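Local coordinates for protein TRAP dicarboxylate transporter-DctP subunit (Desulfovibrio salexigens, PDB 4N6D) that probably captures a small organic acid, perhaps a dicarboxylate, in the periplasm and delivers it to a TRAP membrane transporter for uptake, at residues F114-Y128 with F139-N151. Sequence-based numbering, arbitrary orientation.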
loop_
_atom_site.group_PDB
_atom_site.type_symbol
_atom_site.label_atom_id
_atom_site.label_comp_id
_atom_site.label_asym_id
_atom_site.label_seq_id
_atom_site.Cartn_x
_atom_site.Cartn_y
_atom_site.Cartn_z
ATOM N N PHE A 114 -3.083 -10.836 1.623
ATOM C CA PHE A 114 -4.050 -9.987 0.930
ATOM C C PHE A 114 -3.836 -10.046 -0.574
ATOM O O PHE A 114 -2.705 -10.062 -1.044
ATOM C CB PHE A 114 -3.961 -8.542 1.437
ATOM C CG PHE A 114 -4.642 -8.348 2.767
ATOM C CD1 PHE A 114 -3.952 -8.578 3.953
ATOM C CD2 PHE A 114 -5.972 -7.991 2.823
ATOM C CE1 PHE A 114 -4.577 -8.444 5.177
ATOM C CE2 PHE A 114 -6.615 -7.837 4.063
ATOM C CZ PHE A 114 -5.917 -8.071 5.230
ATOM N N THR A 115 -4.927 -10.085 -1.331
ATOM C CA THR A 115 -4.816 -10.284 -2.781
ATOM C C THR A 115 -5.368 -9.122 -3.594
ATOM O O THR A 115 -5.483 -9.212 -4.817
ATOM C CB THR A 115 -5.554 -11.564 -3.201
ATOM O OG1 THR A 115 -6.935 -11.444 -2.868
ATOM C CG2 THR A 115 -4.970 -12.783 -2.493
ATOM N N SER A 116 -5.707 -8.023 -2.923
ATOM C CA SER A 116 -6.188 -6.837 -3.627
ATOM C C SER A 116 -5.999 -5.613 -2.758
ATOM O O SER A 116 -5.891 -5.725 -1.531
ATOM C CB SER A 116 -7.668 -6.957 -4.024
ATOM O OG SER A 116 -8.521 -6.825 -2.900
ATOM N N SER A 117 -5.966 -4.452 -3.409
ATOM C CA SER A 117 -5.900 -3.170 -2.723
ATOM C C SER A 117 -7.183 -2.901 -1.949
ATOM O O SER A 117 -7.143 -2.370 -0.840
ATOM C CB SER A 117 -5.678 -2.067 -3.751
ATOM O OG SER A 117 -5.630 -0.786 -3.112
ATOM N N THR A 118 -8.315 -3.305 -2.537
ATOM C CA THR A 118 -9.610 -3.072 -1.927
ATOM C C THR A 118 -9.712 -3.754 -0.574
ATOM O O THR A 118 -10.094 -3.115 0.410
ATOM C CB THR A 118 -10.772 -3.521 -2.833
ATOM O OG1 THR A 118 -10.752 -2.772 -4.047
ATOM C CG2 THR A 118 -12.109 -3.277 -2.170
ATOM N N SER A 119 -9.366 -5.043 -0.514
ATOM C CA SER A 119 -9.504 -5.780 0.713
ATOM C C SER A 119 -8.492 -5.333 1.758
ATOM O O SER A 119 -8.806 -5.244 2.927
ATOM C CB SER A 119 -9.392 -7.292 0.487
ATOM O OG SER A 119 -8.159 -7.610 -0.123
ATOM N N ALA A 120 -7.274 -5.031 1.326
ATOM C CA ALA A 120 -6.270 -4.571 2.255
ATOM C C ALA A 120 -6.640 -3.194 2.779
ATOM O O ALA A 120 -6.414 -2.906 3.948
ATOM C CB ALA A 120 -4.905 -4.542 1.589
ATOM N N SER A 121 -7.187 -2.338 1.918
ATOM C CA SER A 121 -7.507 -0.964 2.346
ATOM C C SER A 121 -8.613 -0.988 3.399
ATOM O O SER A 121 -8.532 -0.309 4.435
ATOM C CB SER A 121 -7.955 -0.101 1.162
ATOM O OG SER A 121 -6.881 0.139 0.266
ATOM N N LEU A 122 -9.652 -1.765 3.128
ATOM C CA LEU A 122 -10.773 -1.817 4.046
ATOM C C LEU A 122 -10.378 -2.524 5.340
ATOM O O LEU A 122 -10.814 -2.102 6.416
ATOM C CB LEU A 122 -11.983 -2.492 3.408
ATOM C CG LEU A 122 -12.746 -1.589 2.441
ATOM C CD1 LEU A 122 -13.684 -2.393 1.611
ATOM C CD2 LEU A 122 -13.450 -0.490 3.254
ATOM N N ALA A 123 -9.563 -3.582 5.244
ATOM C CA ALA A 123 -9.110 -4.258 6.460
ATOM C C ALA A 123 -8.258 -3.323 7.311
ATOM O O ALA A 123 -8.391 -3.292 8.535
ATOM C CB ALA A 123 -8.343 -5.549 6.147
ATOM N N LEU A 124 -7.389 -2.543 6.668
ATOM C CA LEU A 124 -6.548 -1.587 7.391
ATOM C C LEU A 124 -7.381 -0.546 8.150
ATOM O O LEU A 124 -7.112 -0.260 9.337
ATOM C CB LEU A 124 -5.579 -0.912 6.419
ATOM C CG LEU A 124 -4.662 0.192 6.946
ATOM C CD1 LEU A 124 -3.698 -0.275 8.025
ATOM C CD2 LEU A 124 -3.953 0.745 5.761
ATOM N N TRP A 125 -8.369 0.020 7.472
ATOM C CA TRP A 125 -9.247 1.020 8.091
ATOM C C TRP A 125 -9.999 0.401 9.273
ATOM O O TRP A 125 -10.103 1.011 10.352
ATOM C CB TRP A 125 -10.233 1.579 7.053
ATOM C CG TRP A 125 -11.197 2.512 7.673
ATOM C CD1 TRP A 125 -12.515 2.267 7.942
ATOM C CD2 TRP A 125 -10.920 3.819 8.175
ATOM N NE1 TRP A 125 -13.079 3.351 8.572
ATOM C CE2 TRP A 125 -12.125 4.326 8.710
ATOM C CE3 TRP A 125 -9.771 4.619 8.216
ATOM C CZ2 TRP A 125 -12.209 5.588 9.289
ATOM C CZ3 TRP A 125 -9.865 5.886 8.776
ATOM C CH2 TRP A 125 -11.071 6.358 9.298
ATOM N N ASP A 126 -10.534 -0.807 9.080
ATOM C CA ASP A 126 -11.228 -1.483 10.165
ATOM C C ASP A 126 -10.306 -1.769 11.356
ATOM O O ASP A 126 -10.720 -1.643 12.519
ATOM C CB ASP A 126 -11.862 -2.809 9.721
ATOM C CG ASP A 126 -13.143 -2.633 8.940
ATOM O OD1 ASP A 126 -13.662 -1.500 8.847
ATOM O OD2 ASP A 126 -13.669 -3.674 8.475
ATOM N N LEU A 127 -9.069 -2.180 11.081
ATOM C CA LEU A 127 -8.153 -2.479 12.158
ATOM C C LEU A 127 -7.856 -1.206 12.942
ATOM O O LEU A 127 -7.843 -1.223 14.176
ATOM C CB LEU A 127 -6.859 -3.126 11.644
ATOM C CG LEU A 127 -5.949 -3.600 12.771
ATOM C CD1 LEU A 127 -6.439 -4.943 13.347
ATOM C CD2 LEU A 127 -4.483 -3.697 12.322
ATOM N N TYR A 128 -7.607 -0.115 12.223
ATOM C CA TYR A 128 -7.358 1.169 12.859
ATOM C C TYR A 128 -8.550 1.580 13.714
ATOM O O TYR A 128 -8.384 1.996 14.859
ATOM C CB TYR A 128 -7.035 2.266 11.826
ATOM C CG TYR A 128 -7.218 3.629 12.446
ATOM C CD1 TYR A 128 -6.272 4.132 13.327
ATOM C CD2 TYR A 128 -8.382 4.349 12.233
ATOM C CE1 TYR A 128 -6.464 5.339 13.937
ATOM C CE2 TYR A 128 -8.575 5.560 12.846
ATOM C CZ TYR A 128 -7.620 6.040 13.686
ATOM O OH TYR A 128 -7.820 7.256 14.298
ATOM N N PHE A 139 -2.841 13.106 15.816
ATOM C CA PHE A 139 -3.534 13.484 14.581
ATOM C C PHE A 139 -4.984 13.054 14.567
ATOM O O PHE A 139 -5.380 12.150 15.306
ATOM C CB PHE A 139 -2.867 12.809 13.383
ATOM C CG PHE A 139 -1.411 13.073 13.283
ATOM C CD1 PHE A 139 -0.946 14.317 12.895
ATOM C CD2 PHE A 139 -0.499 12.083 13.564
ATOM C CE1 PHE A 139 0.421 14.566 12.796
ATOM C CE2 PHE A 139 0.863 12.331 13.489
ATOM C CZ PHE A 139 1.321 13.560 13.106
ATOM N N LYS A 140 -5.778 13.683 13.714
ATOM C CA LYS A 140 -7.005 13.059 13.239
ATOM C C LYS A 140 -6.642 12.189 12.037
ATOM O O LYS A 140 -6.029 12.670 11.085
ATOM C CB LYS A 140 -8.032 14.100 12.818
ATOM C CG LYS A 140 -9.231 13.483 12.075
ATOM C CD LYS A 140 -10.068 12.570 12.965
ATOM C CE LYS A 140 -11.282 12.068 12.198
ATOM N NZ LYS A 140 -12.245 11.360 13.060
ATOM N N VAL A 141 -6.990 10.908 12.092
ATOM C CA VAL A 141 -6.780 10.032 10.957
ATOM C C VAL A 141 -7.997 10.134 10.039
ATOM O O VAL A 141 -9.094 9.697 10.414
ATOM C CB VAL A 141 -6.534 8.584 11.397
ATOM C CG1 VAL A 141 -6.394 7.684 10.190
ATOM C CG2 VAL A 141 -5.275 8.504 12.277
ATOM N N LEU A 142 -7.818 10.749 8.872
ATOM C CA LEU A 142 -8.939 11.032 7.974
ATOM C C LEU A 142 -9.335 9.807 7.164
ATOM O O LEU A 142 -10.517 9.625 6.867
ATOM C CB LEU A 142 -8.601 12.169 7.007
ATOM C CG LEU A 142 -8.466 13.516 7.710
ATOM C CD1 LEU A 142 -7.997 14.536 6.698
ATOM C CD2 LEU A 142 -9.788 13.912 8.294
ATOM N N THR A 143 -8.348 9.032 6.731
ATOM C CA THR A 143 -8.601 7.757 6.043
ATOM C C THR A 143 -7.299 6.961 6.030
ATOM O O THR A 143 -6.247 7.461 6.434
ATOM C CB THR A 143 -9.177 7.912 4.598
ATOM O OG1 THR A 143 -9.682 6.643 4.152
ATOM C CG2 THR A 143 -8.124 8.401 3.636
ATOM N N MET A 144 -7.387 5.706 5.617
ATOM C CA MET A 144 -6.207 4.881 5.396
ATOM C C MET A 144 -6.479 4.044 4.175
ATOM O O MET A 144 -7.633 3.830 3.799
ATOM C CB MET A 144 -5.920 3.971 6.577
ATOM C CG MET A 144 -5.666 4.757 7.859
ATOM S SD MET A 144 -5.354 3.656 9.219
ATOM C CE MET A 144 -3.604 3.383 8.983
ATOM N N PHE A 145 -5.410 3.576 3.542
ATOM C CA PHE A 145 -5.544 2.684 2.400
ATOM C C PHE A 145 -4.221 1.987 2.133
ATOM O O PHE A 145 -3.225 2.283 2.764
ATOM C CB PHE A 145 -6.016 3.440 1.159
ATOM C CG PHE A 145 -5.208 4.654 0.848
ATOM C CD1 PHE A 145 -3.999 4.550 0.197
ATOM C CD2 PHE A 145 -5.672 5.910 1.193
ATOM C CE1 PHE A 145 -3.238 5.692 -0.082
ATOM C CE2 PHE A 145 -4.921 7.055 0.908
ATOM C CZ PHE A 145 -3.708 6.941 0.285
ATOM N N ALA A 146 -4.237 1.047 1.210
ATOM C CA ALA A 146 -3.061 0.244 0.900
ATOM C C ALA A 146 -2.866 0.149 -0.593
ATOM O O ALA A 146 -3.821 0.217 -1.374
ATOM C CB ALA A 146 -3.193 -1.161 1.469
ATOM N N SER A 147 -1.611 -0.052 -0.993
ATOM C CA SER A 147 -1.292 -0.344 -2.377
ATOM C C SER A 147 -1.888 -1.692 -2.799
ATOM O O SER A 147 -2.426 -2.428 -1.976
ATOM C CB SER A 147 0.218 -0.399 -2.523
ATOM O OG SER A 147 0.728 -1.580 -1.914
ATOM N N ALA A 148 -1.779 -2.012 -4.084
ATOM C CA ALA A 148 -2.015 -3.358 -4.563
ATOM C C ALA A 148 -0.845 -4.209 -4.120
ATOM O O ALA A 148 0.221 -3.680 -3.778
ATOM C CB ALA A 148 -2.130 -3.378 -6.072
ATOM N N PRO A 149 -1.032 -5.531 -4.104
ATOM C CA PRO A 149 0.049 -6.390 -3.636
ATOM C C PRO A 149 1.260 -6.374 -4.548
ATOM O O PRO A 149 1.149 -6.131 -5.752
ATOM C CB PRO A 149 -0.593 -7.794 -3.640
ATOM C CG PRO A 149 -2.037 -7.519 -3.461
ATOM C CD PRO A 149 -2.292 -6.278 -4.258
ATOM N N SER A 150 2.414 -6.648 -3.948
ATOM C CA SER A 150 3.674 -6.787 -4.672
ATOM C C SER A 150 3.793 -8.159 -5.292
ATOM O O SER A 150 3.531 -9.161 -4.637
ATOM C CB SER A 150 4.810 -6.579 -3.698
ATOM O OG SER A 150 4.740 -5.247 -3.184
ATOM N N ASN A 151 4.240 -8.168 -6.541
ATOM C CA ASN A 151 4.339 -9.354 -7.371
ATOM C C ASN A 151 5.668 -9.324 -8.132
ATOM O O ASN A 151 6.366 -8.304 -8.159
ATOM C CB ASN A 151 3.175 -9.376 -8.346
ATOM C CG ASN A 151 1.852 -9.641 -7.658
ATOM O OD1 ASN A 151 1.662 -10.697 -7.060
ATOM N ND2 ASN A 151 0.916 -8.705 -7.765
HETATM O O HOH W 1 -8.083 9.764 14.500
#
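Ser-121 and Phe-145 bring their CA atoms within 4.1 Å where helix 117-128 runs over strand 139-146, axes 6.2 Å apart and directed 144° from each other. The close approach is made at small residues, and here two serines dock helix to strand. Ser-117 OG donates to Ala-146 O (2.7 Å). One turn on, Ser-121 OG accepts from Ala-146 N in a fairly straight bond (3.0 Å, 160°) while donating to Ser-117 O, so both backbone polar groups of Ala-146 are held by the helix. The CB atoms of Ala-120 and Ala-146 touch at 3.8 Å.

Toward Trp-125 and Met-144, whose CA atoms are 5.6 Å apart, larger side chains take over. A bend at the last torsion of Met-144 (chi3 85°) brings CE to Leu-124 CD1. Its SD touches Tyr-128 CB at 3.4 Å and lies obliquely to the ring, a Met-aromatic contact. Val-141 places CG1 over one face of the Tyr-128 ring, a CH-pi contact, and a water joins Tyr-128 OH to Val-141 N. Trp-125 lays CZ3 against Thr-143 CA.

Strand 139-146 edges a five-stranded mixed sheet, pairing antiparallel with strand 234-240. This helix-on-sheet layer belongs to an alpha/beta lobe of the periplasmic binding protein fold, that of the DctP family.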